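Local coordinates for protein trimethylamine-N-oxide reductase (Haemophilus influenzae, PDB 7L5I) that probably reduces trimethylamine N-oxide or related S- and N-oxides at a molybdenum centre carried by two guanosine dinucleotide pterin cofactors, at residues 88-98 and 116-127; 520-528 and 591-600. One frame throughout, in Å; residues are numbered along the deposited sequence.

Interaction 1 (88-98 and 116-127); sequences VRKGFLANPGK and EALDLVHNQLKR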
loop_
_atom_site.group_PDB
_atom_site.type_symbol
_atom_site.label_atom_id
_atom_site.label_comp_id
_atom_site.label_asym_id
_atom_site.label_seq_id
_atom_site.Cartn_x
_atom_site.Cartn_y
_atom_site.Cartn_z
ATOM N N VAL A 88 17.610 -3.898 24.406
ATOM C CA VAL A 88 18.382 -2.712 24.072
ATOM C C VAL A 88 19.735 -3.135 23.503
ATOM O O VAL A 88 20.351 -4.084 23.990
ATOM C CB VAL A 88 18.572 -1.811 25.314
ATOM C CG1 VAL A 88 19.324 -0.528 24.949
ATOM C CG2 VAL A 88 17.232 -1.488 25.922
ATOM N N ARG A 89 20.198 -2.434 22.475
ATOM C CA ARG A 89 21.530 -2.693 21.956
ATOM C C ARG A 89 22.581 -2.530 23.050
ATOM O O ARG A 89 22.590 -1.536 23.781
ATOM C CB ARG A 89 21.921 -1.711 20.837
ATOM C CG ARG A 89 21.362 -1.941 19.524
ATOM C CD ARG A 89 22.209 -1.216 18.473
ATOM N NE ARG A 89 22.329 0.242 18.627
ATOM C CZ ARG A 89 23.445 0.895 18.940
ATOM N NH1 ARG A 89 24.579 0.251 19.170
ATOM N NH2 ARG A 89 23.441 2.221 18.999
ATOM N N LYS A 90 23.532 -3.479 23.088
ATOM C CA LYS A 90 24.653 -3.390 24.028
ATOM C C LYS A 90 25.339 -2.028 23.984
ATOM O O LYS A 90 25.594 -1.414 25.030
ATOM C CB LYS A 90 25.659 -4.501 23.710
ATOM C CG LYS A 90 26.842 -4.584 24.660
ATOM C CD LYS A 90 27.763 -5.747 24.283
ATOM C CE LYS A 90 28.901 -5.909 25.291
ATOM N NZ LYS A 90 28.535 -5.459 26.668
ATOM N N GLY A 91 25.685 -1.549 22.784
ATOM C CA GLY A 91 26.429 -0.306 22.680
ATOM C C GLY A 91 25.615 0.913 23.036
ATOM O O GLY A 91 26.151 1.929 23.492
ATOM N N PHE A 92 24.303 0.835 22.852
ATOM C CA PHE A 92 23.453 1.937 23.264
ATOM C C PHE A 92 23.308 1.968 24.770
ATOM O O PHE A 92 23.317 3.046 25.371
ATOM C CB PHE A 92 22.086 1.831 22.596
ATOM C CG PHE A 92 21.248 3.041 22.799
ATOM C CD1 PHE A 92 21.312 4.102 21.912
ATOM C CD2 PHE A 92 20.389 3.114 23.852
ATOM C CE1 PHE A 92 20.514 5.223 22.104
ATOM C CE2 PHE A 92 19.606 4.225 24.054
ATOM C CZ PHE A 92 19.677 5.288 23.178
ATOM N N LEU A 93 23.136 0.802 25.406
ATOM C CA LEU A 93 23.053 0.790 26.874
ATOM C C LEU A 93 24.292 1.425 27.493
ATOM O O LEU A 93 24.205 2.108 28.524
ATOM C CB LEU A 93 22.923 -0.639 27.390
ATOM C CG LEU A 93 21.599 -1.226 27.795
ATOM C CD1 LEU A 93 21.885 -2.532 28.515
ATOM C CD2 LEU A 93 20.805 -0.279 28.656
ATOM N N ALA A 94 25.451 1.225 26.866
ATOM C CA ALA A 94 26.704 1.719 27.430
ATOM C C ALA A 94 26.777 3.241 27.403
ATOM O O ALA A 94 27.303 3.856 28.336
ATOM C CB ALA A 94 27.877 1.117 26.660
ATOM N N ASN A 95 26.288 3.862 26.329
ATOM C CA ASN A 95 26.346 5.314 26.156
ATOM C C ASN A 95 25.061 5.792 25.509
ATOM O O ASN A 95 25.032 6.121 24.314
ATOM C CB ASN A 95 27.543 5.725 25.299
ATOM C CG ASN A 95 28.851 5.478 25.991
ATOM O OD1 ASN A 95 29.580 4.542 25.655
ATOM N ND2 ASN A 95 29.166 6.316 26.967
ATOM N N PRO A 96 23.970 5.850 26.264
ATOM C CA PRO A 96 22.666 6.130 25.654
ATOM C C PRO A 96 22.647 7.489 24.974
ATOM O O PRO A 96 22.947 8.514 25.597
ATOM C CB PRO A 96 21.702 6.071 26.844
ATOM C CG PRO A 96 22.388 5.200 27.829
ATOM C CD PRO A 96 23.841 5.514 27.697
ATOM N N GLY A 97 22.256 7.483 23.690
ATOM C CA GLY A 97 22.156 8.685 22.885
ATOM C C GLY A 97 23.486 9.259 22.460
ATOM O O GLY A 97 23.513 10.321 21.821
ATOM N N LYS A 98 24.586 8.581 22.778
ATOM C CA LYS A 98 25.928 9.036 22.425
ATOM C C LYS A 98 26.761 7.868 21.920
ATOM O O LYS A 98 27.994 7.907 22.027
ATOM C CB LYS A 98 26.590 9.683 23.625
ATOM C CG LYS A 98 25.875 10.935 24.049
ATOM C CD LYS A 98 26.546 11.602 25.228
ATOM C CE LYS A 98 25.585 12.580 25.889
ATOM N NZ LYS A 98 26.172 13.257 27.079
ATOM N N GLU A 116 13.084 -0.703 33.120
ATOM C CA GLU A 116 14.333 -0.150 32.613
ATOM C C GLU A 116 14.162 0.406 31.203
ATOM O O GLU A 116 14.655 1.501 30.892
ATOM C CB GLU A 116 15.434 -1.221 32.634
ATOM C CG GLU A 116 16.737 -0.771 31.965
ATOM C CD GLU A 116 17.964 -1.589 32.391
ATOM O OE1 GLU A 116 17.800 -2.592 33.130
ATOM O OE2 GLU A 116 19.092 -1.206 31.978
ATOM N N ALA A 117 13.452 -0.324 30.341
ATOM C CA ALA A 117 13.270 0.117 28.966
ATOM C C ALA A 117 12.434 1.379 28.876
ATOM O O ALA A 117 12.770 2.298 28.114
ATOM C CB ALA A 117 12.608 -0.997 28.148
ATOM N N LEU A 118 11.340 1.432 29.633
ATOM C CA LEU A 118 10.455 2.590 29.593
ATOM C C LEU A 118 11.122 3.826 30.171
ATOM O O LEU A 118 10.941 4.932 29.645
ATOM C CB LEU A 118 9.166 2.274 30.334
ATOM C CG LEU A 118 8.377 1.150 29.660
ATOM C CD1 LEU A 118 7.296 0.672 30.608
ATOM C CD2 LEU A 118 7.772 1.559 28.339
ATOM N N ASP A 119 11.885 3.667 31.262
ATOM C CA ASP A 119 12.664 4.777 31.798
ATOM C C ASP A 119 13.655 5.304 30.750
ATOM O O ASP A 119 13.832 6.520 30.601
ATOM C CB ASP A 119 13.434 4.340 33.049
ATOM C CG ASP A 119 12.562 4.144 34.282
ATOM O OD1 ASP A 119 11.370 4.491 34.289
ATOM O OD2 ASP A 119 13.114 3.644 35.294
ATOM N N LEU A 120 14.303 4.395 30.012
ATOM C CA LEU A 120 15.277 4.786 29.005
ATOM C C LEU A 120 14.619 5.504 27.837
ATOM O O LEU A 120 15.142 6.522 27.361
ATOM C CB LEU A 120 16.051 3.562 28.519
ATOM C CG LEU A 120 17.181 3.782 27.538
ATOM C CD1 LEU A 120 18.297 4.597 28.187
ATOM C CD2 LEU A 120 17.700 2.427 27.056
ATOM N N VAL A 121 13.490 4.993 27.344
ATOM C CA VAL A 121 12.770 5.692 26.279
ATOM C C VAL A 121 12.382 7.088 26.737
ATOM O O VAL A 121 12.585 8.078 26.024
ATOM C CB VAL A 121 11.530 4.897 25.852
ATOM C CG1 VAL A 121 10.672 5.721 24.907
ATOM C CG2 VAL A 121 11.925 3.594 25.189
ATOM N N HIS A 122 11.791 7.185 27.929
ATOM C CA HIS A 122 11.354 8.486 28.412
ATOM C C HIS A 122 12.528 9.448 28.508
ATOM O O HIS A 122 12.453 10.603 28.058
ATOM C CB HIS A 122 10.685 8.336 29.769
ATOM C CG HIS A 122 10.419 9.645 30.446
ATOM N ND1 HIS A 122 9.452 10.524 30.011
ATOM C CD2 HIS A 122 11.019 10.237 31.503
ATOM C CE1 HIS A 122 9.474 11.610 30.768
ATOM N NE2 HIS A 122 10.404 11.454 31.694
ATOM N N ASN A 123 13.635 8.991 29.094
ATOM C CA ASN A 123 14.787 9.863 29.280
ATOM C C ASN A 123 15.406 10.289 27.954
ATOM O O ASN A 123 15.841 11.442 27.813
ATOM C CB ASN A 123 15.824 9.165 30.151
ATOM C CG ASN A 123 15.383 9.070 31.596
ATOM O OD1 ASN A 123 14.685 9.951 32.102
ATOM N ND2 ASN A 123 15.777 7.998 32.268
ATOM N N GLN A 124 15.486 9.370 26.985
ATOM C CA GLN A 124 16.063 9.699 25.684
ATOM C C GLN A 124 15.183 10.650 24.892
ATOM O O GLN A 124 15.699 11.554 24.215
ATOM C CB GLN A 124 16.314 8.424 24.886
ATOM C CG GLN A 124 17.505 7.664 25.389
ATOM C CD GLN A 124 18.782 8.458 25.151
ATOM O OE1 GLN A 124 19.098 8.801 24.007
ATOM N NE2 GLN A 124 19.491 8.771 26.208
ATOM N N LEU A 125 13.851 10.483 24.969
ATOM C CA LEU A 125 12.983 11.420 24.266
ATOM C C LEU A 125 12.948 12.762 24.986
ATOM O O LEU A 125 12.889 13.811 24.344
ATOM C CB LEU A 125 11.574 10.851 24.137
ATOM C CG LEU A 125 11.419 9.642 23.202
ATOM C CD1 LEU A 125 9.994 9.114 23.258
ATOM C CD2 LEU A 125 11.808 9.980 21.760
ATOM N N LYS A 126 12.980 12.745 26.320
ATOM C CA LYS A 126 13.041 13.995 27.062
ATOM C C LYS A 126 14.289 14.786 26.702
ATOM O O LYS A 126 14.236 16.016 26.573
ATOM C CB LYS A 126 12.986 13.721 28.563
ATOM C CG LYS A 126 12.783 14.999 29.380
ATOM C CD LYS A 126 13.090 14.814 30.860
ATOM C CE LYS A 126 13.229 16.178 31.567
ATOM N NZ LYS A 126 14.610 16.406 32.097
ATOM N N ARG A 127 15.425 14.100 26.525
ATOM C CA ARG A 127 16.653 14.791 26.153
ATOM C C ARG A 127 16.474 15.518 24.831
ATOM O O ARG A 127 16.844 16.695 24.695
ATOM C CB ARG A 127 17.811 13.796 26.066
ATOM C CG ARG A 127 19.138 14.420 25.622
ATOM C CD ARG A 127 20.266 13.379 25.539
ATOM N NE ARG A 127 20.623 12.808 26.840
ATOM C CZ ARG A 127 21.413 11.746 27.009
ATOM N NH1 ARG A 127 21.934 11.119 25.962
ATOM N NH2 ARG A 127 21.680 11.303 28.231
HETATM O O HOH W 1 24.199 9.062 27.965
HETATM O O HOH W 2 22.258 12.472 23.180
#

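Interaction 2 (520-528 and 591-600); sequences SMMSVYPMK and FWAENKPLSF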
loop_
_atom_site.group_PDB
_atom_site.type_symbol
_atom_site.label_atom_id
_atom_site.label_comp_id
_atom_site.label_asym_id
_atom_site.label_seq_id
_atom_site.Cartn_x
_atom_site.Cartn_y
_atom_site.Cartn_z
ATOM N N SER A 520 -18.120 -0.752 1.727
ATOM C CA SER A 520 -19.471 -1.231 1.998
ATOM C C SER A 520 -19.908 -0.877 3.403
ATOM O O SER A 520 -21.092 -0.599 3.630
ATOM C CB SER A 520 -19.535 -2.752 1.811
ATOM O OG SER A 520 -18.748 -3.394 2.784
ATOM N N MET A 521 -18.971 -0.875 4.345
ATOM C CA MET A 521 -19.282 -0.734 5.752
ATOM C C MET A 521 -20.403 -1.683 6.159
ATOM O O MET A 521 -21.302 -1.316 6.916
ATOM C CB MET A 521 -19.661 0.710 6.078
ATOM C CG MET A 521 -18.649 1.701 5.612
ATOM S SD MET A 521 -16.989 1.239 6.192
ATOM C CE MET A 521 -16.970 2.067 7.718
ATOM N N MET A 522 -20.356 -2.919 5.660
ATOM C CA MET A 522 -21.520 -3.786 5.741
ATOM C C MET A 522 -21.617 -4.587 7.039
ATOM O O MET A 522 -22.632 -5.259 7.246
ATOM C CB MET A 522 -21.542 -4.750 4.557
ATOM C CG MET A 522 -20.407 -5.681 4.554
ATOM S SD MET A 522 -20.664 -6.983 3.340
ATOM C CE MET A 522 -20.948 -6.022 1.906
ATOM N N SER A 523 -20.608 -4.530 7.906
ATOM C CA SER A 523 -20.678 -5.232 9.177
ATOM C C SER A 523 -19.792 -4.551 10.210
ATOM O O SER A 523 -18.769 -3.946 9.869
ATOM C CB SER A 523 -20.223 -6.695 9.092
ATOM O OG SER A 523 -20.766 -7.340 7.956
ATOM N N VAL A 524 -20.169 -4.715 11.481
ATOM C CA VAL A 524 -19.293 -4.462 12.619
ATOM C C VAL A 524 -18.706 -5.804 13.036
ATOM O O VAL A 524 -19.447 -6.760 13.310
ATOM C CB VAL A 524 -20.036 -3.813 13.789
ATOM C CG1 VAL A 524 -19.074 -3.496 14.911
ATOM C CG2 VAL A 524 -20.743 -2.587 13.317
ATOM N N TYR A 525 -17.382 -5.888 13.033
ATOM C CA TYR A 525 -16.683 -7.119 13.372
ATOM C C TYR A 525 -16.116 -7.024 14.779
ATOM O O TYR A 525 -15.311 -6.119 15.055
ATOM C CB TYR A 525 -15.543 -7.377 12.389
ATOM C CG TYR A 525 -15.881 -7.838 10.997
ATOM C CD1 TYR A 525 -17.131 -8.338 10.658
ATOM C CD2 TYR A 525 -14.897 -7.806 10.008
ATOM C CE1 TYR A 525 -17.387 -8.774 9.364
ATOM C CE2 TYR A 525 -15.144 -8.261 8.755
ATOM C CZ TYR A 525 -16.377 -8.742 8.427
ATOM O OH TYR A 525 -16.604 -9.182 7.134
ATOM N N PRO A 526 -16.470 -7.928 15.686
ATOM C CA PRO A 526 -15.805 -7.963 16.982
ATOM C C PRO A 526 -14.408 -8.529 16.838
ATOM O O PRO A 526 -14.158 -9.386 15.991
ATOM C CB PRO A 526 -16.701 -8.898 17.812
ATOM C CG PRO A 526 -17.248 -9.842 16.803
ATOM C CD PRO A 526 -17.432 -9.050 15.536
ATOM N N MET A 527 -13.486 -8.038 17.678
ATOM C CA MET A 527 -12.132 -8.592 17.744
ATOM C C MET A 527 -11.878 -9.025 19.183
ATOM O O MET A 527 -11.193 -8.338 19.940
ATOM C CB MET A 527 -11.087 -7.576 17.259
ATOM C CG MET A 527 -11.252 -7.144 15.824
ATOM S SD MET A 527 -10.125 -5.824 15.308
ATOM C CE MET A 527 -8.562 -6.649 15.555
ATOM N N LYS A 528 -12.458 -10.156 19.569
ATOM C CA LYS A 528 -12.414 -10.591 20.957
ATOM C C LYS A 528 -11.070 -11.254 21.254
ATOM O O LYS A 528 -10.527 -11.981 20.424
ATOM C CB LYS A 528 -13.562 -11.562 21.236
ATOM C CG LYS A 528 -13.643 -12.024 22.681
ATOM C CD LYS A 528 -14.925 -12.818 22.931
ATOM C CE LYS A 528 -14.918 -13.469 24.303
ATOM N NZ LYS A 528 -14.879 -12.476 25.405
ATOM N N PHE A 591 -23.985 -7.046 21.826
ATOM C CA PHE A 591 -23.117 -7.319 20.678
ATOM C C PHE A 591 -21.858 -8.041 21.120
ATOM O O PHE A 591 -21.439 -9.025 20.496
ATOM C CB PHE A 591 -22.774 -6.010 19.960
ATOM C CG PHE A 591 -21.653 -6.134 18.966
ATOM C CD1 PHE A 591 -21.880 -6.565 17.660
ATOM C CD2 PHE A 591 -20.373 -5.831 19.354
ATOM C CE1 PHE A 591 -20.813 -6.694 16.766
ATOM C CE2 PHE A 591 -19.315 -5.946 18.482
ATOM C CZ PHE A 591 -19.537 -6.374 17.181
ATOM N N TRP A 592 -21.225 -7.557 22.190
ATOM C CA TRP A 592 -19.940 -8.115 22.593
ATOM C C TRP A 592 -20.097 -9.551 23.074
ATOM O O TRP A 592 -19.275 -10.416 22.749
ATOM C CB TRP A 592 -19.298 -7.246 23.680
ATOM C CG TRP A 592 -17.892 -7.633 23.870
ATOM C CD1 TRP A 592 -17.368 -8.342 24.909
ATOM C CD2 TRP A 592 -16.808 -7.419 22.941
ATOM N NE1 TRP A 592 -16.028 -8.565 24.698
ATOM C CE2 TRP A 592 -15.661 -8.001 23.504
ATOM C CE3 TRP A 592 -16.707 -6.782 21.702
ATOM C CZ2 TRP A 592 -14.424 -7.978 22.870
ATOM C CZ3 TRP A 592 -15.482 -6.754 21.074
ATOM C CH2 TRP A 592 -14.355 -7.348 21.653
ATOM N N ALA A 593 -21.174 -9.824 23.825
ATOM C CA ALA A 593 -21.422 -11.179 24.321
ATOM C C ALA A 593 -21.694 -12.143 23.185
ATOM O O ALA A 593 -21.289 -13.312 23.241
ATOM C CB ALA A 593 -22.601 -11.160 25.293
ATOM N N GLU A 594 -22.436 -11.705 22.167
ATOM C CA GLU A 594 -22.736 -12.573 21.036
ATOM C C GLU A 594 -21.486 -12.931 20.235
ATOM O O GLU A 594 -21.404 -14.036 19.696
ATOM C CB GLU A 594 -23.800 -11.903 20.163
ATOM C CG GLU A 594 -25.150 -11.767 20.902
ATOM C CD GLU A 594 -26.301 -11.146 20.096
ATOM O OE1 GLU A 594 -26.113 -10.141 19.353
ATOM O OE2 GLU A 594 -27.427 -11.672 20.244
ATOM N N ASN A 595 -20.501 -12.035 20.177
ATOM C CA ASN A 595 -19.210 -12.286 19.508
ATOM C C ASN A 595 -19.388 -12.832 18.089
ATOM O O ASN A 595 -18.755 -13.813 17.693
ATOM C CB ASN A 595 -18.338 -13.220 20.355
ATOM C CG ASN A 595 -16.955 -13.466 19.753
ATOM O OD1 ASN A 595 -16.471 -14.608 19.700
ATOM N ND2 ASN A 595 -16.299 -12.397 19.329
ATOM N N LYS A 596 -20.214 -12.153 17.300
ATOM C CA LYS A 596 -20.455 -12.469 15.903
ATOM C C LYS A 596 -20.441 -11.180 15.091
ATOM O O LYS A 596 -20.762 -10.118 15.620
ATOM C CB LYS A 596 -21.820 -13.145 15.678
ATOM C CG LYS A 596 -22.020 -14.483 16.325
ATOM C CD LYS A 596 -20.853 -15.406 16.120
ATOM C CE LYS A 596 -21.309 -16.837 15.877
ATOM N NZ LYS A 596 -20.183 -17.785 16.102
ATOM N N PRO A 597 -20.095 -11.245 13.808
ATOM C CA PRO A 597 -20.317 -10.080 12.944
ATOM C C PRO A 597 -21.772 -9.635 13.042
ATOM O O PRO A 597 -22.696 -10.459 13.102
ATOM C CB PRO A 597 -19.992 -10.601 11.538
ATOM C CG PRO A 597 -19.114 -11.791 11.771
ATOM C CD PRO A 597 -19.586 -12.406 13.056
ATOM N N LEU A 598 -21.968 -8.326 13.066
ATOM C CA LEU A 598 -23.280 -7.693 12.973
ATOM C C LEU A 598 -23.365 -7.078 11.589
ATOM O O LEU A 598 -22.595 -6.171 11.272
ATOM C CB LEU A 598 -23.451 -6.617 14.043
ATOM C CG LEU A 598 -24.756 -5.810 14.044
ATOM C CD1 LEU A 598 -25.881 -6.753 14.400
ATOM C CD2 LEU A 598 -24.658 -4.667 15.001
ATOM N N SER A 599 -24.289 -7.556 10.766
ATOM C CA SER A 599 -24.323 -7.148 9.371
ATOM C C SER A 599 -25.472 -6.212 9.035
ATOM O O SER A 599 -26.577 -6.328 9.585
ATOM C CB SER A 599 -24.364 -8.387 8.478
ATOM O OG SER A 599 -23.088 -9.008 8.548
ATOM N N PHE A 600 -25.191 -5.290 8.121
ATOM C CA PHE A 600 -26.134 -4.340 7.552
ATOM C C PHE A 600 -26.404 -4.731 6.105
ATOM O O PHE A 600 -25.674 -5.521 5.515
ATOM C CB PHE A 600 -25.567 -2.923 7.583
ATOM C CG PHE A 600 -25.164 -2.442 8.944
ATOM C CD1 PHE A 600 -26.099 -2.318 9.963
ATOM C CD2 PHE A 600 -23.861 -2.084 9.204
ATOM C CE1 PHE A 600 -25.727 -1.864 11.211
ATOM C CE2 PHE A 600 -23.490 -1.631 10.448
ATOM C CZ PHE A 600 -24.433 -1.519 11.457
HETATM O O HOH W 3 -13.226 -10.128 25.772
HETATM O O HOH W 4 -17.882 -11.955 24.691
#

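Interaction 1 (88-98 and 116-127)
Leu120 pushes its two methyl groups into the angle between strand 88-89, helix 90-94 and the turn after it. CG, anti to the backbone N (chi1 -176°), carries the fork toward the other segment. CD2 meets Val88 CG1 tip to tip at 4.0 Å and lies at the edge of the Phe92 ring, near its plane, 4.0 Å from CE2. CD1 comes within 3.9 Å of CB of Pro96, which crosses Leu120 at about a right angle. Pro96 in turn sets its CA over the centre of the Phe92 ring, completing an apolar cluster. Helix 114-131 packs on the mixed sheet through strands 483-488 and 500-503; this purely structural contact joins it also to strand 87-89 and the short helix and turn that follow. One helical turn on, Gln124 bends at chi2 (-66°) and slides past Phe92, its amide almost perpendicular to the ring. OE1 comes to 3.3 Å from Gly97 CA, and NE2 sits above one face of the Arg127 guanidinium. Arg127, bent at chi3, donates from NH1 to Pro96 O in the type II turn 95-98 (2.8 Å, N-H...O 147°). Pro96 O also accepts from a water, and a second water donates to Gly97 O and accepts from Arg127 NH1. The contact thus grades from apolar packing to a hydrated polar end, where Lys98 NZ, 4.9 Å from Arg127 NH1, brings a like charge close, which the carbonyl group and waters probably temper.

Interaction 2 (520-528 and 591-600)
Each of the rings of Phe591, Trp592 and Phe600 has one backbone atom of segment 520-528 at its edge and other partners approaching obliquely. At the edge of Phe591 lies the carbonyl carbon of Tyr525, while Val524 CG1 approaches CZ obliquely at 3.7 Å. Trp592 has Met527 O at its edge, 3.7 Å from CH2, with Lys528 CA approaching CZ2 obliquely; a water in the indole plane, weakly bound by NE1, also accepts from Lys528 NZ. Phe600 turns its edge to Met521 O, and its CE2 reaches Val524 CG2. Pro597 CB leans obliquely on the Tyr525 ring, 3.8 Å from CD1. Pro526 wedges between Phe591 CZ and the amide of Asn595, with its CD 3.5 Å from Lys596 O; Asn595 lays ND2 beside Lys528 CB, and its OD1 accepts a hydrogen bond from Val37 N of strand 35-40. Between these groups the backbones pair. Val524 and Leu598 form a hydrogen-bonded antiparallel pair, Val524 N to Leu598 O at 2.8 Å and Leu598 N to Val524 O at 3.0 Å, and Phe600 N binds Met522 O almost straight (177°). Ser523 and Ser599, a non-hydrogen-bonded pair, lie on the same face of the sheet, where their OG atoms share a hydrogen bond of 2.9 Å. Helix 588-594 thus runs through a short loop into an antiparallel edge strand, 598-599, which closes one side of a four-stranded mixed sheet.

How the interactions relate
Interactions 1 and 2 are separate: their centres lie 42 Å apart, their nearest atoms about 22 Å, and they share no strand or helix. Interaction 1 is the more peripheral, centred 33 Å from the chain centre against 26 Å, with 3 of 10 touching residues buried against 6 of 16. Helix 114-131 lies against the six-stranded mixed sheet, whereas strand 598-599 is itself the edge strand of the four-stranded one. Interaction 1 has one direct hydrogen bond, from a side chain to a backbone carbonyl; interaction 2 has three between backbones and one between hydroxyls, and buries nearly twice the surface, 715 against 394 Å². Both have bridging waters at one end.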